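Local coordinates for 5' nucleotidase family protein (Staphylococcus aureus subsp. aureus, PDB 4Q7F), which belongs to the 5'-nucleotidase family, pairing a calcineurin-like phosphoesterase domain that holds a manganese and a magnesium ion with a 5'-nucleotidase C-terminal domain, at residues A21-S26 / D63-I68; Q248-A253 / V261-T266; V271-L276 / E290-I295. All blocks are in the same frame, centred on the assembly; numbering follows the deposited sequence.

Contact 1. Residues A21-S26 / D63-I68; sequences AFYVVS and DQSFKI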
loop_
_atom_site.group_PDB
_atom_site.type_symbol
_atom_site.label_atom_id
_atom_site.label_comp_id
_atom_site.label_asym_id
_atom_site.label_seq_id
_atom_site.Cartn_x
_atom_site.Cartn_y
_atom_site.Cartn_z
ATOM N N ALA A 21 22.420 -17.432 3.794
ATOM C CA ALA A 21 21.231 -17.081 3.041
ATOM C C ALA A 21 20.416 -16.020 3.727
ATOM O O ALA A 21 20.225 -16.051 4.951
ATOM C CB ALA A 21 20.375 -18.320 2.792
ATOM N N PHE A 22 19.925 -15.090 2.904
ATOM C CA PHE A 22 19.066 -14.017 3.330
ATOM C C PHE A 22 17.686 -14.223 2.761
ATOM O O PHE A 22 17.523 -14.298 1.559
ATOM C CB PHE A 22 19.603 -12.670 2.843
ATOM C CG PHE A 22 20.861 -12.237 3.522
ATOM C CD1 PHE A 22 22.095 -12.600 3.018
ATOM C CD2 PHE A 22 20.812 -11.440 4.662
ATOM C CE1 PHE A 22 23.258 -12.179 3.633
ATOM C CE2 PHE A 22 21.968 -11.019 5.280
ATOM C CZ PHE A 22 23.196 -11.395 4.775
ATOM N N TYR A 23 16.704 -14.340 3.645
ATOM C CA TYR A 23 15.306 -14.508 3.272
ATOM C C TYR A 23 14.519 -13.260 3.623
ATOM O O TYR A 23 14.605 -12.742 4.753
ATOM C CB TYR A 23 14.687 -15.662 4.060
ATOM C CG TYR A 23 15.269 -16.982 3.730
ATOM C CD1 TYR A 23 14.771 -17.718 2.656
ATOM C CD2 TYR A 23 16.324 -17.519 4.479
ATOM C CE1 TYR A 23 15.291 -18.937 2.327
ATOM C CE2 TYR A 23 16.848 -18.752 4.168
ATOM C CZ TYR A 23 16.329 -19.453 3.090
ATOM O OH TYR A 23 16.833 -20.651 2.751
ATOM N N VAL A 24 13.693 -12.810 2.697
ATOM C CA VAL A 24 12.924 -11.632 2.951
ATOM C C VAL A 24 11.491 -11.748 2.477
ATOM O O VAL A 24 11.222 -12.314 1.424
ATOM C CB VAL A 24 13.597 -10.367 2.331
ATOM C CG1 VAL A 24 13.944 -10.586 0.866
ATOM C CG2 VAL A 24 12.703 -9.131 2.497
ATOM N N VAL A 25 10.586 -11.265 3.328
ATOM C CA VAL A 25 9.183 -11.077 2.986
ATOM C C VAL A 25 8.984 -9.566 3.029
ATOM O O VAL A 25 9.688 -8.836 3.772
ATOM C CB VAL A 25 8.192 -11.804 3.916
ATOM C CG1 VAL A 25 8.275 -13.298 3.686
ATOM C CG2 VAL A 25 8.429 -11.476 5.385
ATOM N N SER A 26 8.074 -9.075 2.202
ATOM C CA SER A 26 7.790 -7.649 2.167
ATOM C C SER A 26 6.327 -7.460 1.872
ATOM O O SER A 26 5.709 -8.289 1.190
ATOM C CB SER A 26 8.618 -6.933 1.088
ATOM O OG SER A 26 8.477 -5.517 1.162
ATOM N N ASP A 63 24.633 -22.813 5.781
ATOM C CA ASP A 63 25.429 -22.801 7.019
ATOM C C ASP A 63 24.795 -21.880 8.067
ATOM O O ASP A 63 24.831 -22.165 9.253
ATOM C CB ASP A 63 26.861 -22.360 6.730
ATOM C CG ASP A 63 27.600 -23.319 5.799
ATOM O OD1 ASP A 63 27.232 -24.509 5.698
ATOM O OD2 ASP A 63 28.569 -22.877 5.178
ATOM N N GLN A 64 24.225 -20.768 7.602
ATOM C CA GLN A 64 23.539 -19.821 8.463
ATOM C C GLN A 64 22.648 -18.981 7.578
ATOM O O GLN A 64 22.854 -18.914 6.368
ATOM C CB GLN A 64 24.508 -18.939 9.264
ATOM C CG GLN A 64 25.491 -18.139 8.443
ATOM C CD GLN A 64 26.510 -17.444 9.323
ATOM O OE1 GLN A 64 26.161 -16.806 10.318
ATOM N NE2 GLN A 64 27.761 -17.559 8.968
ATOM N N SER A 65 21.646 -18.378 8.199
ATOM C CA SER A 65 20.668 -17.595 7.475
ATOM C C SER A 65 19.990 -16.574 8.351
ATOM O O SER A 65 19.879 -16.756 9.580
ATOM C CB SER A 65 19.595 -18.517 6.913
ATOM O OG SER A 65 18.823 -19.084 7.959
ATOM N N PHE A 66 19.490 -15.531 7.674
ATOM C CA PHE A 66 18.781 -14.426 8.277
ATOM C C PHE A 66 17.397 -14.268 7.632
ATOM O O PHE A 66 17.206 -14.547 6.438
ATOM C CB PHE A 66 19.584 -13.120 8.157
ATOM C CG PHE A 66 20.722 -13.035 9.120
ATOM C CD1 PHE A 66 21.882 -13.759 8.906
ATOM C CD2 PHE A 66 20.636 -12.216 10.244
ATOM C CE1 PHE A 66 22.936 -13.676 9.793
ATOM C CE2 PHE A 66 21.682 -12.142 11.140
ATOM C CZ PHE A 66 22.837 -12.876 10.918
ATOM N N LYS A 67 16.459 -13.830 8.463
ATOM C CA LYS A 67 15.053 -13.658 8.105
ATOM C C LYS A 67 14.652 -12.194 8.351
ATOM O O LYS A 67 14.821 -11.638 9.458
ATOM C CB LYS A 67 14.246 -14.697 8.894
ATOM C CG LYS A 67 12.768 -14.759 8.629
ATOM C CD LYS A 67 12.183 -16.161 8.868
ATOM C CE LYS A 67 12.394 -16.718 10.259
ATOM N NZ LYS A 67 11.496 -17.879 10.523
ATOM N N ILE A 68 14.107 -11.579 7.297
ATOM C CA ILE A 68 13.795 -10.160 7.256
ATOM C C ILE A 68 12.382 -9.831 6.806
ATOM O O ILE A 68 11.855 -10.475 5.906
ATOM C CB ILE A 68 14.724 -9.497 6.207
ATOM C CG1 ILE A 68 16.186 -9.799 6.544
ATOM C CG2 ILE A 68 14.449 -7.995 6.065
ATOM C CD1 ILE A 68 17.197 -9.416 5.490
#
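The first beta-alpha-beta unit of the calcineurin-like domain, strand 19-25, helix 48-59 and strand 65-69, brings A21, F22, Y23 and V24 beside S65, F66, K67 and I68 as parallel neighbours. Five backbone hydrogen bonds join them. Y23 is gripped on both its peptide groups: its N donates to F66 O at 2.8 Å, and its O accepts I68 N, also at 2.8 Å. V25 N, bound to I68 O at 3.0 Å, closes the series. The face bearing F22, V24, F66 and I68 is oily. CG of both F22 and F66 is anti to its carbonyl carbon, beside the backbone N (chi1 -70° and -76°); the two side chains lie side by side and point the same way. Their ring planes are 22° apart, yet the centroids are 6.0 Å apart, so the rings are slid past each other and barely overlap. I68 brings CD1 to the edge of the F22 ring, 4.2 Å from CD2, while its CB meets V24 CB; V24 and I68 pack on I244, and F22 on I242, of strand 242-244 in the second sheet. On the other face, Y23 presents its ring edge to S65, CE2 lying 3.9 Å from CB in the plane of the ring. The Y23 ring and the aliphatic part of K67 pack on helix 48-59, whose side chains meet the polar ends: Y23 OH bonds to D58, S65 OG to R59, and K67 NZ to E56 (a salt bridge) and N52, with M100 O, outside that helix, a further partner. The chemistry thus divides the sheet, with apolar packing between sheets and mixed apolar and polar anchoring, mostly to the helix, just ahead of the manganese ligands D27, H29 and D72.

Contact 2. Residues Q248-A253 / V261-T266; sequences QHRQIA and VIQPGT. With MN (manganese (II) ion), chain C.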
loop_
_atom_site.group_PDB
_atom_site.type_symbol
_atom_site.label_atom_id
_atom_site.label_comp_id
_atom_site.label_asym_id
_atom_site.label_seq_id
_atom_site.Cartn_x
_atom_site.Cartn_y
_atom_site.Cartn_z
ATOM N N GLN A 248 6.235 -1.435 -3.978
ATOM C CA GLN A 248 5.537 -1.485 -5.241
ATOM C C GLN A 248 4.830 -2.817 -5.464
ATOM O O GLN A 248 4.060 -2.930 -6.409
ATOM C CB GLN A 248 6.503 -1.192 -6.385
ATOM C CG GLN A 248 7.062 0.231 -6.399
ATOM C CD GLN A 248 8.096 0.411 -7.513
ATOM O OE1 GLN A 248 8.961 -0.441 -7.700
ATOM N NE2 GLN A 248 7.999 1.501 -8.257
ATOM N N HIS A 249 5.095 -3.826 -4.607
ATOM C CA HIS A 249 4.451 -5.140 -4.723
ATOM C C HIS A 249 4.832 -5.879 -6.012
ATOM O O HIS A 249 4.079 -6.722 -6.517
ATOM C CB HIS A 249 2.943 -4.998 -4.658
ATOM C CG HIS A 249 2.443 -4.366 -3.404
ATOM N ND1 HIS A 249 1.106 -4.315 -3.089
ATOM C CD2 HIS A 249 3.099 -3.846 -2.344
ATOM C CE1 HIS A 249 0.957 -3.726 -1.916
ATOM N NE2 HIS A 249 2.151 -3.469 -1.427
ATOM N N ARG A 250 5.987 -5.551 -6.557
ATOM C CA ARG A 250 6.474 -6.201 -7.758
ATOM C C ARG A 250 7.314 -7.423 -7.385
ATOM O O ARG A 250 7.762 -7.542 -6.239
ATOM C CB ARG A 250 7.327 -5.221 -8.530
ATOM C CG ARG A 250 6.553 -3.989 -8.962
ATOM C CD ARG A 250 7.489 -2.884 -9.374
ATOM N NE ARG A 250 8.143 -3.196 -10.631
ATOM C CZ ARG A 250 9.006 -2.396 -11.244
ATOM N NH1 ARG A 250 9.370 -1.246 -10.689
ATOM N NH2 ARG A 250 9.538 -2.767 -12.400
ATOM N N GLN A 251 7.502 -8.324 -8.363
ATOM C CA GLN A 251 8.283 -9.541 -8.180
ATOM C C GLN A 251 9.552 -9.428 -9.001
ATOM O O GLN A 251 9.532 -9.540 -10.238
ATOM C CB GLN A 251 7.449 -10.768 -8.516
ATOM C CG GLN A 251 6.227 -10.814 -7.610
ATOM C CD GLN A 251 5.537 -12.143 -7.581
ATOM O OE1 GLN A 251 5.827 -13.025 -8.380
ATOM N NE2 GLN A 251 4.610 -12.300 -6.638
ATOM N N ILE A 252 10.640 -9.139 -8.296
ATOM C CA ILE A 252 11.929 -8.903 -8.912
ATOM C C ILE A 252 13.011 -9.681 -8.200
ATOM O O ILE A 252 13.023 -9.725 -6.979
ATOM C CB ILE A 252 12.281 -7.399 -8.814
ATOM C CG1 ILE A 252 11.286 -6.583 -9.650
ATOM C CG2 ILE A 252 13.698 -7.127 -9.299
ATOM C CD1 ILE A 252 11.454 -5.092 -9.498
ATOM N N ALA A 253 13.906 -10.286 -8.977
ATOM C CA ALA A 253 15.054 -11.022 -8.464
ATOM C C ALA A 253 16.027 -11.131 -9.613
ATOM O O ALA A 253 15.892 -12.008 -10.473
ATOM C CB ALA A 253 14.667 -12.408 -7.970
ATOM N N VAL A 261 19.518 -7.906 -6.529
ATOM C CA VAL A 261 18.323 -7.065 -6.355
ATOM C C VAL A 261 17.065 -7.918 -6.172
ATOM O O VAL A 261 16.780 -8.816 -6.981
ATOM C CB VAL A 261 18.119 -6.144 -7.562
ATOM C CG1 VAL A 261 16.961 -5.192 -7.308
ATOM C CG2 VAL A 261 19.410 -5.398 -7.882
ATOM N N ILE A 262 16.317 -7.613 -5.111
ATOM C CA ILE A 262 15.108 -8.326 -4.754
ATOM C C ILE A 262 13.899 -7.447 -4.424
ATOM O O ILE A 262 14.016 -6.409 -3.735
ATOM C CB ILE A 262 15.341 -9.127 -3.457
ATOM C CG1 ILE A 262 16.285 -10.298 -3.693
ATOM C CG2 ILE A 262 14.015 -9.637 -2.894
ATOM C CD1 ILE A 262 15.656 -11.491 -4.391
ATOM N N GLN A 263 12.737 -7.879 -4.913
ATOM C CA GLN A 263 11.455 -7.285 -4.535
ATOM C C GLN A 263 10.554 -8.517 -4.457
ATOM O O GLN A 263 10.319 -9.199 -5.472
ATOM C CB GLN A 263 10.928 -6.204 -5.491
ATOM C CG GLN A 263 9.828 -5.406 -4.772
ATOM C CD GLN A 263 9.410 -4.120 -5.444
ATOM O OE1 GLN A 263 8.220 -3.864 -5.615
ATOM N NE2 GLN A 263 10.378 -3.289 -5.797
ATOM N N PRO A 264 10.100 -8.857 -3.239
ATOM C CA PRO A 264 9.360 -10.073 -3.053
ATOM C C PRO A 264 7.841 -9.969 -3.025
ATOM O O PRO A 264 7.195 -10.572 -2.163
ATOM C CB PRO A 264 9.908 -10.572 -1.723
ATOM C CG PRO A 264 10.219 -9.336 -0.966
ATOM C CD PRO A 264 10.407 -8.224 -1.946
ATOM N N GLY A 265 7.262 -9.206 -3.939
ATOM C CA GLY A 265 5.820 -9.134 -4.030
ATOM C C GLY A 265 5.086 -8.649 -2.778
ATOM O O GLY A 265 5.488 -7.668 -2.121
ATOM N N THR A 266 3.995 -9.330 -2.469
ATOM C CA THR A 266 3.146 -8.924 -1.373
ATOM C C THR A 266 2.281 -10.080 -0.911
ATOM O O THR A 266 2.039 -11.034 -1.653
ATOM C CB THR A 266 2.209 -7.751 -1.838
ATOM O OG1 THR A 266 1.406 -7.271 -0.743
ATOM C CG2 THR A 266 1.293 -8.207 -2.984
HETATM MN MN MN C . 2.574 -2.237 0.543
HETATM O O HOH W 1 6.828 -5.315 -2.470
HETATM O O HOH W 2 2.923 -10.822 -4.612
HETATM O O HOH W 3 2.898 -0.305 -0.592
HETATM O O HOH W 4 0.530 -1.008 0.025
#
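Q263 packs tightly against Q248 and R250 in the hairpin of strands 251-256 and 259-264. Its CG is anti to the backbone N (chi1 -164°) and the chain runs on extended, delivering OE1 to R250 N at 3.0 Å, with the donor tilted from the carboxamide plane; NE2 is held by T245. A glutamine suits this place because one end can both accept and donate. Beside it I252 and Q263 form a hydrogen-bonded pair: I252 N lies 2.8 Å from Q263 O, on a lone pair, and I252 CB rests against Q263 CB. On this side too, a water takes a weak bond from H249 N and donates to G265 O. The opposite side is looser and wetter. Q251, exposed, reaches T266 only through a second water, 3.0 Å from NE2 and 2.8 Å from T266 N. G265, with phi +59°, has no CB, which would run into Q251 NE2. Toward the metal, T266, itself bonded to D27 O, sets CB over one face of the H249 ring, 3.9 Å from its centroid, while NE2 at the ring's edge binds manganese at 2.4 Å alongside D27, H29 and D72; this probably steadies the ring's orientation.

Contact 3. Residues V271-L276 / E290-I295; sequences VGRVVL and ELLPVI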
loop_
_atom_site.group_PDB
_atom_site.type_symbol
_atom_site.label_atom_id
_atom_site.label_comp_id
_atom_site.label_asym_id
_atom_site.label_seq_id
_atom_site.Cartn_x
_atom_site.Cartn_y
_atom_site.Cartn_z
ATOM N N VAL A 271 8.870 -15.381 -1.508
ATOM C CA VAL A 271 9.901 -15.115 -0.535
ATOM C C VAL A 271 11.185 -14.865 -1.313
ATOM O O VAL A 271 11.502 -15.646 -2.194
ATOM C CB VAL A 271 10.152 -16.347 0.351
ATOM C CG1 VAL A 271 11.369 -16.112 1.224
ATOM C CG2 VAL A 271 8.925 -16.666 1.182
ATOM N N GLY A 272 11.904 -13.786 -1.008
ATOM C CA GLY A 272 13.161 -13.490 -1.685
ATOM C C GLY A 272 14.270 -14.233 -0.972
ATOM O O GLY A 272 14.282 -14.274 0.260
ATOM N N ARG A 273 15.175 -14.845 -1.735
ATOM C CA ARG A 273 16.320 -15.558 -1.144
ATOM C C ARG A 273 17.580 -15.129 -1.870
ATOM O O ARG A 273 17.652 -15.220 -3.091
ATOM C CB ARG A 273 16.181 -17.069 -1.239
ATOM C CG ARG A 273 17.307 -17.820 -0.531
ATOM C CD ARG A 273 17.211 -19.316 -0.748
ATOM N NE ARG A 273 17.612 -19.723 -2.104
ATOM C CZ ARG A 273 17.355 -20.912 -2.641
ATOM N NH1 ARG A 273 16.682 -21.836 -1.966
ATOM N NH2 ARG A 273 17.785 -21.200 -3.860
ATOM N N VAL A 274 18.543 -14.611 -1.115
ATOM C CA VAL A 274 19.822 -14.231 -1.672
ATOM C C VAL A 274 20.855 -15.010 -0.902
ATOM O O VAL A 274 20.858 -14.968 0.323
ATOM C CB VAL A 274 20.077 -12.730 -1.536
ATOM C CG1 VAL A 274 21.483 -12.385 -2.004
ATOM C CG2 VAL A 274 19.043 -11.962 -2.355
ATOM N N VAL A 275 21.718 -15.731 -1.619
ATOM C CA VAL A 275 22.752 -16.522 -1.006
ATOM C C VAL A 275 24.113 -15.956 -1.354
ATOM O O VAL A 275 24.403 -15.613 -2.517
ATOM C CB VAL A 275 22.720 -17.997 -1.474
ATOM C CG1 VAL A 275 23.806 -18.808 -0.773
ATOM C CG2 VAL A 275 21.351 -18.611 -1.235
ATOM N N LEU A 276 24.943 -15.842 -0.329
ATOM C CA LEU A 276 26.301 -15.407 -0.510
ATOM C C LEU A 276 27.178 -16.588 -0.114
ATOM O O LEU A 276 26.819 -17.338 0.802
ATOM C CB LEU A 276 26.605 -14.209 0.369
ATOM C CG LEU A 276 25.782 -12.942 0.298
ATOM C CD1 LEU A 276 26.500 -11.901 1.149
ATOM C CD2 LEU A 276 25.568 -12.415 -1.117
ATOM N N GLU A 290 16.947 -15.061 -5.984
ATOM C CA GLU A 290 15.718 -15.505 -6.617
ATOM C C GLU A 290 14.523 -15.376 -5.707
ATOM O O GLU A 290 14.663 -15.013 -4.537
ATOM C CB GLU A 290 15.889 -16.965 -7.034
ATOM C CG GLU A 290 15.998 -17.952 -5.881
ATOM C CD GLU A 290 16.692 -19.250 -6.273
ATOM O OE1 GLU A 290 17.936 -19.242 -6.446
ATOM O OE2 GLU A 290 15.998 -20.288 -6.366
ATOM N N LEU A 291 13.343 -15.647 -6.259
ATOM C CA LEU A 291 12.117 -15.643 -5.483
ATOM C C LEU A 291 11.708 -17.072 -5.384
ATOM O O LEU A 291 11.708 -17.774 -6.373
ATOM C CB LEU A 291 10.985 -14.863 -6.163
ATOM C CG LEU A 291 11.208 -13.381 -6.437
ATOM C CD1 LEU A 291 9.939 -12.789 -7.075
ATOM C CD2 LEU A 291 11.598 -12.611 -5.180
ATOM N N LEU A 292 11.379 -17.512 -4.183
ATOM C CA LEU A 292 10.924 -18.849 -3.968
ATOM C C LEU A 292 9.404 -18.807 -3.958
ATOM O O LEU A 292 8.830 -17.963 -3.271
ATOM C CB LEU A 292 11.384 -19.325 -2.601
ATOM C CG LEU A 292 12.871 -19.313 -2.307
ATOM C CD1 LEU A 292 13.087 -19.862 -0.905
ATOM C CD2 LEU A 292 13.654 -20.141 -3.317
ATOM N N PRO A 293 8.736 -19.708 -4.718
ATOM C CA PRO A 293 7.276 -19.686 -4.676
ATOM C C PRO A 293 6.742 -20.172 -3.332
ATOM O O PRO A 293 7.327 -21.058 -2.709
ATOM C CB PRO A 293 6.862 -20.647 -5.812
ATOM C CG PRO A 293 8.062 -21.493 -6.084
ATOM C CD PRO A 293 9.267 -20.681 -5.692
ATOM N N VAL A 294 5.675 -19.556 -2.841
ATOM C CA VAL A 294 5.069 -20.046 -1.612
ATOM C C VAL A 294 4.017 -21.080 -2.021
ATOM O O VAL A 294 3.064 -20.757 -2.723
ATOM C CB VAL A 294 4.475 -18.929 -0.762
ATOM C CG1 VAL A 294 3.645 -19.504 0.377
ATOM C CG2 VAL A 294 5.599 -18.045 -0.219
ATOM N N ILE A 295 4.202 -22.317 -1.581
ATOM C CA ILE A 295 3.308 -23.403 -1.953
ATOM C C ILE A 295 2.847 -24.195 -0.746
ATOM O O ILE A 295 3.474 -24.176 0.302
ATOM C CB ILE A 295 3.984 -24.382 -2.957
ATOM C CG1 ILE A 295 5.235 -25.029 -2.332
ATOM C CG2 ILE A 295 4.330 -23.662 -4.254
ATOM C CD1 ILE A 295 6.012 -25.917 -3.273
HETATM O O HOH W 5 18.930 -17.791 -4.061
#
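E290 and R273 pair across an antiparallel hairpin, twisted so that the two strand segments run at 135° to each other. E290 begins its strand segment with both peptide atoms engaged: its O accepts R273 N at 2.9 Å and its N donates to R273 O. CG of E290 occupies the crowded position between the backbone N and the carbonyl carbon (chi1 68°), and its chain runs alongside that of R273, pointing the same way. OE2 comes within 3.2 Å of R273 NH2 as a salt bridge, but well out of the guanidinium plane, so charge attraction acts here without a directed N-H. A water completes the pair: it lies in plane at the guanidinium edge, accepts from NE at 3.0 Å, and donates to R273 O and E290 OE1. L291 turns to the opposite face, where its CD2 packs on G272 CA, 3.9 Å away. L292 returns to the face of E290; its N donates to V271 O at 2.7 Å and its O accepts V271 N. It sets CD2 3.7 Å above the guanidinium plane of R273, offset toward the rim, the apolar methyl resting over part of one face while the polar rim remains for partners such as D58, which forms a salt bridge with NH1. Beyond P293, V294 crosses V271 at about a right angle, with CG2 atoms 3.9 Å apart. V271, R273 and L292 pack on Y23, and V294 touches L50 and A51, so strand 284-293 is the edge of its sheet and 270-278 its link to strand 19-25, with helix 48-59 packed on the face of V271 and L292.

Overall arrangement
The contacts follow one another along the chain, all in the pair of packed sheets whose strand ends and loops carry the metal site. Contacts 1 and 3, with centres about 9 Å apart, belong to one mixed sheet: strands 19-25 and 270-278 are neighbours in it, joined by probable hydrogen bonds from F22 N to V274 O and V24 N to G272 O. Contact 2 lies in the second sheet, its centre about 10 Å from that of contact 3 and about 15 Å from that of contact 1. I262 packs on V24 and V274, and Q251 on L291, across the interface between sheets. Helix 48-59 covers the outer face of the first sheet. Both sheets thus converge on the manganese, with D27 and H249 among its ligands.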